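Local coordinates for protein tRNA dimethylallyltransferase (Staphylococcus epidermidis ATCC 12228, PDB 3D3Q) that probably transfers a dimethylallyl group from dimethylallyl diphosphate to the adenine at position 37 of tRNAs that read codons beginning with uridine, at residues E22-F31 / L300-I311. Numbering follows the deposited sequence.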
# COMPACT_ATOMS: atom_id res chain seq x y z
N GLU A 22 11.05 -0.80 7.33
CA GLU A 22 11.84 -1.37 8.41
C GLU A 22 11.38 -2.79 8.66
O GLU A 22 12.19 -3.71 8.71
CB GLU A 22 11.68 -0.52 9.67
CG GLU A 22 12.25 0.89 9.56
CD GLU A 22 11.38 1.85 8.74
OE1 GLU A 22 11.82 3.00 8.51
OE2 GLU A 22 10.26 1.48 8.33
N LEU A 23 10.07 -2.97 8.81
CA LEU A 23 9.50 -4.29 9.05
C LEU A 23 9.96 -5.29 7.98
O LEU A 23 10.32 -6.42 8.30
CB LEU A 23 7.97 -4.22 9.07
CG LEU A 23 7.22 -5.55 9.25
CD1 LEU A 23 7.53 -6.13 10.61
CD2 LEU A 23 5.75 -5.31 9.12
N SER A 24 9.95 -4.87 6.71
CA SER A 24 10.38 -5.75 5.62
C SER A 24 11.78 -6.30 5.88
O SER A 24 12.02 -7.49 5.78
CB SER A 24 10.38 -5.02 4.28
OG SER A 24 9.06 -4.75 3.85
N ILE A 25 12.71 -5.41 6.21
CA ILE A 25 14.06 -5.84 6.46
C ILE A 25 14.13 -6.81 7.64
O ILE A 25 14.83 -7.83 7.58
CB ILE A 25 14.97 -4.60 6.69
CG1 ILE A 25 14.97 -3.75 5.41
CG2 ILE A 25 16.37 -5.02 7.05
CD1 ILE A 25 15.90 -2.58 5.45
N GLU A 26 13.39 -6.52 8.71
CA GLU A 26 13.38 -7.40 9.89
C GLU A 26 12.89 -8.81 9.53
O GLU A 26 13.42 -9.80 10.04
CB GLU A 26 12.50 -6.80 11.00
CG GLU A 26 13.10 -5.54 11.64
CD GLU A 26 14.45 -5.79 12.35
OE1 GLU A 26 14.45 -6.38 13.46
OE2 GLU A 26 15.50 -5.39 11.79
N VAL A 27 11.89 -8.88 8.66
CA VAL A 27 11.34 -10.15 8.22
C VAL A 27 12.38 -10.82 7.31
O VAL A 27 12.58 -12.02 7.36
CB VAL A 27 10.06 -9.95 7.42
CG1 VAL A 27 9.60 -11.26 6.84
CG2 VAL A 27 9.00 -9.36 8.31
N ALA A 28 13.04 -10.00 6.50
CA ALA A 28 14.04 -10.49 5.58
C ALA A 28 15.22 -11.07 6.35
O ALA A 28 15.86 -12.02 5.89
CB ALA A 28 14.51 -9.37 4.69
N LYS A 29 15.52 -10.50 7.51
CA LYS A 29 16.63 -10.98 8.31
C LYS A 29 16.27 -12.21 9.13
O LYS A 29 17.16 -12.98 9.48
CB LYS A 29 17.14 -9.89 9.25
CG LYS A 29 17.92 -8.78 8.56
CD LYS A 29 18.79 -8.02 9.57
CE LYS A 29 17.97 -7.41 10.72
NZ LYS A 29 18.82 -6.71 11.74
N LYS A 30 15.00 -12.40 9.45
CA LYS A 30 14.62 -13.56 10.24
C LYS A 30 14.30 -14.77 9.36
O LYS A 30 14.29 -15.89 9.84
CB LYS A 30 13.43 -13.22 11.14
CG LYS A 30 13.13 -14.23 12.24
CD LYS A 30 11.92 -13.79 13.06
CE LYS A 30 11.71 -14.66 14.29
NZ LYS A 30 10.63 -14.11 15.17
N PHE A 31 14.06 -14.53 8.07
CA PHE A 31 13.74 -15.61 7.13
C PHE A 31 14.58 -15.50 5.87
O PHE A 31 14.11 -15.82 4.78
CB PHE A 31 12.27 -15.57 6.76
CG PHE A 31 11.37 -15.71 7.93
CD1 PHE A 31 11.05 -16.97 8.43
CD2 PHE A 31 10.89 -14.59 8.59
CE1 PHE A 31 10.26 -17.10 9.58
CE2 PHE A 31 10.10 -14.70 9.74
CZ PHE A 31 9.79 -15.96 10.24
N LEU A 300 7.60 -2.27 16.01
CA LEU A 300 8.36 -2.97 14.98
C LEU A 300 8.57 -4.43 15.37
O LEU A 300 8.39 -5.32 14.54
CB LEU A 300 9.70 -2.29 14.75
CG LEU A 300 10.59 -2.92 13.67
CD1 LEU A 300 9.84 -3.00 12.35
CD2 LEU A 300 11.88 -2.10 13.51
N GLN A 301 8.93 -4.67 16.63
CA GLN A 301 9.15 -6.03 17.11
C GLN A 301 7.86 -6.80 17.27
O GLN A 301 7.80 -8.00 17.00
CB GLN A 301 9.86 -6.01 18.45
CG GLN A 301 10.21 -7.39 18.97
CD GLN A 301 11.38 -8.00 18.23
OE1 GLN A 301 11.34 -8.12 17.01
NE2 GLN A 301 12.42 -8.37 18.96
N MSE A 302 6.82 -6.14 17.75
CA MSE A 302 5.54 -6.81 17.93
C MSE A 302 4.95 -7.23 16.59
O MSE A 302 4.33 -8.28 16.49
CB MSE A 302 4.57 -5.91 18.66
CG MSE A 302 4.85 -5.81 20.14
SE MSE A 302 3.92 -4.32 20.90
CE MSE A 302 2.12 -5.03 20.93
N MSE A 303 5.14 -6.41 15.57
CA MSE A 303 4.63 -6.74 14.26
C MSE A 303 5.39 -7.95 13.72
O MSE A 303 4.78 -8.87 13.20
CB MSE A 303 4.80 -5.56 13.31
CG MSE A 303 4.08 -4.30 13.73
SE MSE A 303 4.07 -2.94 12.31
CE MSE A 303 5.20 -1.59 13.14
N LEU A 304 6.71 -7.94 13.86
CA LEU A 304 7.54 -9.04 13.39
C LEU A 304 7.11 -10.35 14.01
O LEU A 304 7.38 -11.41 13.47
CB LEU A 304 9.02 -8.78 13.68
CG LEU A 304 10.04 -9.85 13.26
CD1 LEU A 304 9.98 -10.09 11.77
CD2 LEU A 304 11.42 -9.39 13.65
N ASP A 305 6.43 -10.29 15.15
CA ASP A 305 5.98 -11.51 15.79
C ASP A 305 4.65 -11.94 15.25
O ASP A 305 4.36 -13.13 15.18
CB ASP A 305 5.88 -11.33 17.30
CG ASP A 305 7.23 -11.36 17.96
OD1 ASP A 305 8.01 -12.29 17.64
OD2 ASP A 305 7.52 -10.46 18.79
N GLU A 306 3.82 -10.97 14.89
CA GLU A 306 2.52 -11.27 14.32
C GLU A 306 2.74 -12.03 13.02
O GLU A 306 2.05 -13.00 12.72
CB GLU A 306 1.76 -9.98 14.04
CG GLU A 306 0.62 -9.72 15.01
CD GLU A 306 -0.53 -10.67 14.82
OE1 GLU A 306 -1.05 -10.74 13.67
OE2 GLU A 306 -0.91 -11.35 15.80
N ILE A 307 3.72 -11.57 12.25
CA ILE A 307 4.07 -12.17 10.97
C ILE A 307 4.75 -13.51 11.17
O ILE A 307 4.57 -14.43 10.37
CB ILE A 307 5.02 -11.24 10.16
CG1 ILE A 307 4.28 -9.96 9.77
CG2 ILE A 307 5.51 -11.93 8.90
CD1 ILE A 307 5.14 -8.97 9.05
N THR A 308 5.52 -13.63 12.24
CA THR A 308 6.24 -14.87 12.52
C THR A 308 5.25 -15.98 12.86
O THR A 308 5.48 -17.14 12.57
CB THR A 308 7.28 -14.65 13.65
OG1 THR A 308 8.37 -15.55 13.48
CG2 THR A 308 6.65 -14.86 15.01
N THR A 309 4.13 -15.60 13.46
CA THR A 309 3.11 -16.57 13.82
C THR A 309 2.37 -17.01 12.57
O THR A 309 1.99 -18.17 12.43
CB THR A 309 2.10 -15.95 14.79
OG1 THR A 309 2.79 -15.55 15.99
CG2 THR A 309 1.00 -16.94 15.14
N GLN A 310 2.18 -16.07 11.67
CA GLN A 310 1.50 -16.34 10.42
C GLN A 310 2.39 -17.23 9.55
O GLN A 310 1.89 -18.08 8.82
CB GLN A 310 1.19 -15.02 9.71
CG GLN A 310 -0.18 -14.93 9.05
CD GLN A 310 -1.33 -14.83 10.05
OE1 GLN A 310 -2.49 -14.69 9.67
NE2 GLN A 310 -1.00 -14.91 11.34
N ILE A 311 3.70 -17.04 9.62
CA ILE A 311 4.62 -17.85 8.82
C ILE A 311 4.84 -19.24 9.40
O ILE A 311 5.20 -20.18 8.68
CB ILE A 311 6.01 -17.17 8.68
CG1 ILE A 311 5.87 -15.85 7.91
CG2 ILE A 311 6.97 -18.08 7.94
CD1 ILE A 311 7.11 -15.01 7.93
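Leu-23 and Leu-304 interlock as knobs into holes where helix 20-30, which follows the P-loop, packs against the C-terminal helix segment 300-311. Leu-23 sits among Leu-300, Met-303, Leu-304 and Ile-307: its CD1 lies 3.9 Å from CB of Met-303, a selenomethionine, while its CD2 meets Ile-307 CD1 tip to tip at 3.7 Å. Leu-300 CD1 packs on Leu-23 N at 3.5 Å, its CD2 against Glu-26 CG. In return, Leu-304 enters the hole formed by Leu-23, Glu-26, Val-27 and Lys-30. With CG anti to the backbone N (chi1 180°), its forked end turns to helix 20-30, CD1 touching Val-27 CG2 at 3.7 Å. Aliphatic Glu-26 CB and Lys-30 CD border it toward solvent; a branched side chain suits such holes, each methyl filling a different side.

Both helices lie on one face of the parallel sheet of this P-loop NTPase-type core, where Leu-23 also touches Ile-201 and Met-303 touches Ile-203 and Leu-293. The axes of segments 22-30 and 300-311 approach to 9.9 Å and cross at -53°.

Near the C-terminal end of helix 20-30 the contact becomes partly polar. The long aliphatic chain of Lys-30 lets its NZ pass Leu-304 and hydrogen-bond Thr-308 OG1 (3.2 Å), partly exposed; Asp-305 OD1, 4.0 Å from Lys-30 NZ and beyond salt-bridge distance, may add weak attraction. Thr-308 OG1 also lies in plane at the edge of Phe-31, just past the helix end, whose flat ring offers a face to Ile-311 CD1, a CH-pi contact 3.7 Å from the centroid.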